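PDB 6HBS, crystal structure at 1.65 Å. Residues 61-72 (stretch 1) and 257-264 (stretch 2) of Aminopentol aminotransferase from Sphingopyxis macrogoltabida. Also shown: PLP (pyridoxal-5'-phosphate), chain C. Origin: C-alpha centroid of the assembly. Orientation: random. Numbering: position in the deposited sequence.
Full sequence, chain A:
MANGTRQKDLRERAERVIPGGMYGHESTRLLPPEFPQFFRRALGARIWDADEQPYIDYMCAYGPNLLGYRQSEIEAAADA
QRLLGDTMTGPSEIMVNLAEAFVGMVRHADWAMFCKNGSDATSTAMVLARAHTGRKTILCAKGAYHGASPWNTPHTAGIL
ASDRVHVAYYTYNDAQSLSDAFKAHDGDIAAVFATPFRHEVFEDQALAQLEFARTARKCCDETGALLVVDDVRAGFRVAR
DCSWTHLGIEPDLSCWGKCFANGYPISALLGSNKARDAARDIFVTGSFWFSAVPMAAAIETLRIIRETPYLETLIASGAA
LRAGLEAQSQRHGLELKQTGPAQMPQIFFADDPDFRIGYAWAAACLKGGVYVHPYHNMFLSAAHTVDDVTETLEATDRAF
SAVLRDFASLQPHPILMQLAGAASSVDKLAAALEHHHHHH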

# COMPACT_ATOMS: atom_id res chain seq x y z
N ALA A 61 -9.62 -14.94 -2.88
CA ALA A 61 -9.50 -13.52 -2.49
C ALA A 61 -8.76 -12.72 -3.59
O ALA A 61 -8.15 -11.70 -3.30
CB ALA A 61 -8.80 -13.45 -1.15
N TYR A 62 -8.84 -13.20 -4.84
CA TYR A 62 -8.17 -12.65 -6.05
C TYR A 62 -6.66 -12.84 -5.96
O TYR A 62 -5.92 -12.05 -6.48
CB TYR A 62 -8.53 -11.18 -6.31
CG TYR A 62 -9.88 -11.01 -6.95
CD1 TYR A 62 -11.04 -10.96 -6.21
CD2 TYR A 62 -9.99 -10.88 -8.32
CE1 TYR A 62 -12.28 -10.81 -6.81
CE2 TYR A 62 -11.21 -10.70 -8.95
CZ TYR A 62 -12.36 -10.66 -8.19
OH TYR A 62 -13.55 -10.50 -8.83
N GLY A 63 -6.26 -13.95 -5.33
CA GLY A 63 -4.91 -14.42 -5.29
C GLY A 63 -4.38 -14.70 -3.89
O GLY A 63 -3.71 -15.69 -3.67
N PRO A 64 -4.53 -13.77 -2.91
CA PRO A 64 -3.87 -13.92 -1.61
C PRO A 64 -4.07 -15.23 -0.83
O PRO A 64 -3.18 -15.60 -0.11
CB PRO A 64 -4.45 -12.75 -0.81
CG PRO A 64 -4.66 -11.67 -1.87
CD PRO A 64 -5.14 -12.44 -3.08
N ASN A 65 -5.20 -15.90 -1.00
CA ASN A 65 -5.45 -17.12 -0.24
C ASN A 65 -4.75 -18.30 -0.93
O ASN A 65 -5.37 -19.02 -1.72
CB ASN A 65 -6.94 -17.39 -0.02
CG ASN A 65 -7.15 -18.65 0.80
OD1 ASN A 65 -6.33 -18.94 1.69
ND2 ASN A 65 -8.24 -19.36 0.53
N LEU A 66 -3.48 -18.53 -0.58
CA LEU A 66 -2.68 -19.61 -1.15
C LEU A 66 -2.90 -20.90 -0.36
O LEU A 66 -2.93 -21.98 -0.94
CB LEU A 66 -1.19 -19.23 -1.13
CG LEU A 66 -0.22 -20.24 -1.75
CD1 LEU A 66 -0.38 -20.33 -3.27
CD2 LEU A 66 1.21 -19.87 -1.42
N LEU A 67 -2.99 -20.79 0.98
CA LEU A 67 -2.86 -21.99 1.84
C LEU A 67 -4.14 -22.24 2.65
O LEU A 67 -4.18 -23.20 3.45
CB LEU A 67 -1.66 -21.77 2.77
CG LEU A 67 -0.32 -21.69 2.06
CD1 LEU A 67 0.82 -21.42 3.04
CD2 LEU A 67 -0.04 -22.97 1.28
N GLY A 68 -5.16 -21.40 2.46
CA GLY A 68 -6.39 -21.47 3.23
C GLY A 68 -6.59 -20.30 4.16
O GLY A 68 -5.65 -19.83 4.85
N TYR A 69 -7.82 -19.81 4.18
CA TYR A 69 -8.16 -18.72 5.06
C TYR A 69 -8.00 -19.14 6.52
O TYR A 69 -8.54 -20.18 6.93
CB TYR A 69 -9.60 -18.29 4.83
CG TYR A 69 -9.91 -17.65 3.50
CD1 TYR A 69 -9.47 -16.37 3.17
CD2 TYR A 69 -10.74 -18.30 2.59
CE1 TYR A 69 -9.86 -15.75 1.99
CE2 TYR A 69 -11.13 -17.69 1.41
CZ TYR A 69 -10.70 -16.41 1.11
OH TYR A 69 -11.10 -15.82 -0.06
N ARG A 70 -7.27 -18.31 7.28
CA ARG A 70 -7.03 -18.48 8.72
C ARG A 70 -6.23 -19.76 8.96
O ARG A 70 -6.47 -20.47 9.93
CB ARG A 70 -8.33 -18.51 9.55
CG ARG A 70 -9.09 -17.19 9.54
CD ARG A 70 -10.41 -17.29 10.29
NE ARG A 70 -10.14 -17.68 11.67
CZ ARG A 70 -10.86 -18.54 12.39
NH1 ARG A 70 -11.96 -19.08 11.90
NH2 ARG A 70 -10.49 -18.83 13.62
N GLN A 71 -5.28 -20.02 8.07
CA GLN A 71 -4.43 -21.17 8.19
C GLN A 71 -3.68 -21.09 9.53
O GLN A 71 -3.06 -20.09 9.86
CB GLN A 71 -3.46 -21.24 7.02
CG GLN A 71 -2.92 -22.64 6.75
CD GLN A 71 -1.66 -22.95 7.52
OE1 GLN A 71 -1.13 -22.12 8.27
NE2 GLN A 71 -1.16 -24.17 7.35
N SER A 72 -3.74 -22.17 10.32
CA SER A 72 -3.51 -22.05 11.73
C SER A 72 -2.03 -21.78 12.05
O SER A 72 -1.74 -21.02 12.99
CB SER A 72 -4.03 -23.31 12.43
OG SER A 72 -3.12 -24.35 12.17
N1 PLP C . 0.78 -6.95 -11.15
C2 PLP C . -0.02 -8.00 -11.42
C2A PLP C . 0.36 -9.04 -12.45
C3 PLP C . -1.24 -8.18 -10.64
O3 PLP C . -2.06 -9.23 -10.87
C4 PLP C . -1.58 -7.19 -9.59
C4A PLP C . -2.82 -7.41 -8.81
C5 PLP C . -0.64 -6.04 -9.44
C6 PLP C . 0.51 -6.00 -10.23
C5A PLP C . -0.86 -4.93 -8.42
O4P PLP C . -0.96 -5.46 -7.07
P PLP C . -1.88 -4.58 -6.08
O1P PLP C . -3.27 -4.70 -6.52
O2P PLP C . -1.40 -3.17 -6.25
O3P PLP C . -1.58 -5.25 -4.76
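Stretch 2 (257-264) GKCFANGY

Stretch 2 packs on stretch 1 as one irregular loop against another, fastened mainly by the side chain of Asn 262 reaching into the backbone from Leu 66 to Gly 68. Neither segment forms regular helix or strand; their CA atoms come nearest at Pro 64 CA to Cys 259 CA, 3.7 Å, and Asn 65 CA to Asn 262 CA, 5.3 Å, and these pairs advance in the same sense along both segments. Stretch 2 folds through a type I turn from Cys 259 to Asn 262, which runs into a type I' turn from Ala 261 to Tyr 264. Asn 262 OD1 accepts from Leu 67 N at 2.9 Å and, weakly, from Leu 66 N at 3.0 Å, while Asn 262 ND2 donates to Gly 68 O at 2.9 Å.

Around Pro 64 the fit is tight: Pro 64 CB lies 3.2 Å from Lys 258 O, and Pro 64 O receives CA-H...O contacts from Cys 259 CA at 3.5 Å and Asn 262 CA at 3.4 Å. Lys 258 passes Tyr 62, its CE 3.4 Å from Tyr 62 O, before NZ bonds covalently to PLP C4A at 1.6 Å. Gly 63 leaves room for this chain, since a CB there would clash with Lys 258 CD.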

# COMPACT_ATOMS: atom_id res chain seq x y z
N GLY A 257 3.77 -10.30 -4.66
CA GLY A 257 2.73 -9.79 -3.77
C GLY A 257 1.63 -10.81 -3.65
O GLY A 257 1.88 -12.03 -3.83
N LYS A 258 0.45 -10.32 -3.28
CA LYS A 258 -0.81 -11.08 -3.08
C LYS A 258 -0.67 -12.15 -1.98
O LYS A 258 -1.30 -12.02 -0.95
CB LYS A 258 -1.36 -11.63 -4.41
CG LYS A 258 -1.98 -10.53 -5.27
CD LYS A 258 -2.65 -10.92 -6.59
CE LYS A 258 -3.49 -9.79 -7.19
NZ LYS A 258 -2.73 -8.81 -8.04
N CYS A 259 0.05 -13.24 -2.25
CA CYS A 259 -0.17 -14.46 -1.51
C CYS A 259 1.05 -14.90 -0.70
O CYS A 259 0.92 -15.88 0.02
CB CYS A 259 -0.60 -15.60 -2.43
SG CYS A 259 0.76 -16.33 -3.37
N PHE A 260 2.17 -14.18 -0.71
CA PHE A 260 3.36 -14.73 0.01
C PHE A 260 3.31 -14.52 1.53
O PHE A 260 4.20 -14.99 2.25
CB PHE A 260 4.69 -14.29 -0.62
CG PHE A 260 5.12 -12.87 -0.45
CD1 PHE A 260 5.68 -12.42 0.73
CD2 PHE A 260 5.04 -11.99 -1.52
CE1 PHE A 260 6.09 -11.10 0.86
CE2 PHE A 260 5.47 -10.67 -1.39
CZ PHE A 260 6.02 -10.23 -0.21
N ALA A 261 2.27 -13.86 2.04
CA ALA A 261 1.93 -13.89 3.49
C ALA A 261 0.47 -14.35 3.68
O ALA A 261 -0.14 -14.05 4.69
CB ALA A 261 2.18 -12.51 4.09
N ASN A 262 -0.04 -15.15 2.73
CA ASN A 262 -1.31 -15.83 2.78
C ASN A 262 -2.47 -14.88 3.15
O ASN A 262 -3.42 -15.28 3.80
CB ASN A 262 -1.30 -17.02 3.75
CG ASN A 262 -2.45 -17.96 3.48
OD1 ASN A 262 -2.72 -18.25 2.32
ND2 ASN A 262 -3.14 -18.42 4.53
N GLY A 263 -2.41 -13.61 2.71
CA GLY A 263 -3.51 -12.67 2.95
C GLY A 263 -3.06 -11.44 3.73
O GLY A 263 -3.72 -10.43 3.66
N TYR A 264 -1.98 -11.54 4.50
CA TYR A 264 -1.38 -10.35 5.16
C TYR A 264 -0.81 -9.41 4.09
O TYR A 264 -0.31 -9.85 3.06
CB TYR A 264 -0.36 -10.80 6.21
CG TYR A 264 -1.01 -11.32 7.47
CD1 TYR A 264 -1.43 -12.64 7.57
CD2 TYR A 264 -1.26 -10.49 8.55
CE1 TYR A 264 -2.06 -13.12 8.70
CE2 TYR A 264 -1.85 -10.97 9.71
CZ TYR A 264 -2.26 -12.29 9.78
OH TYR A 264 -2.88 -12.76 10.90
O HOH W 1 -5.82 -16.58 3.20
O HOH W 2 -3.76 -17.55 7.27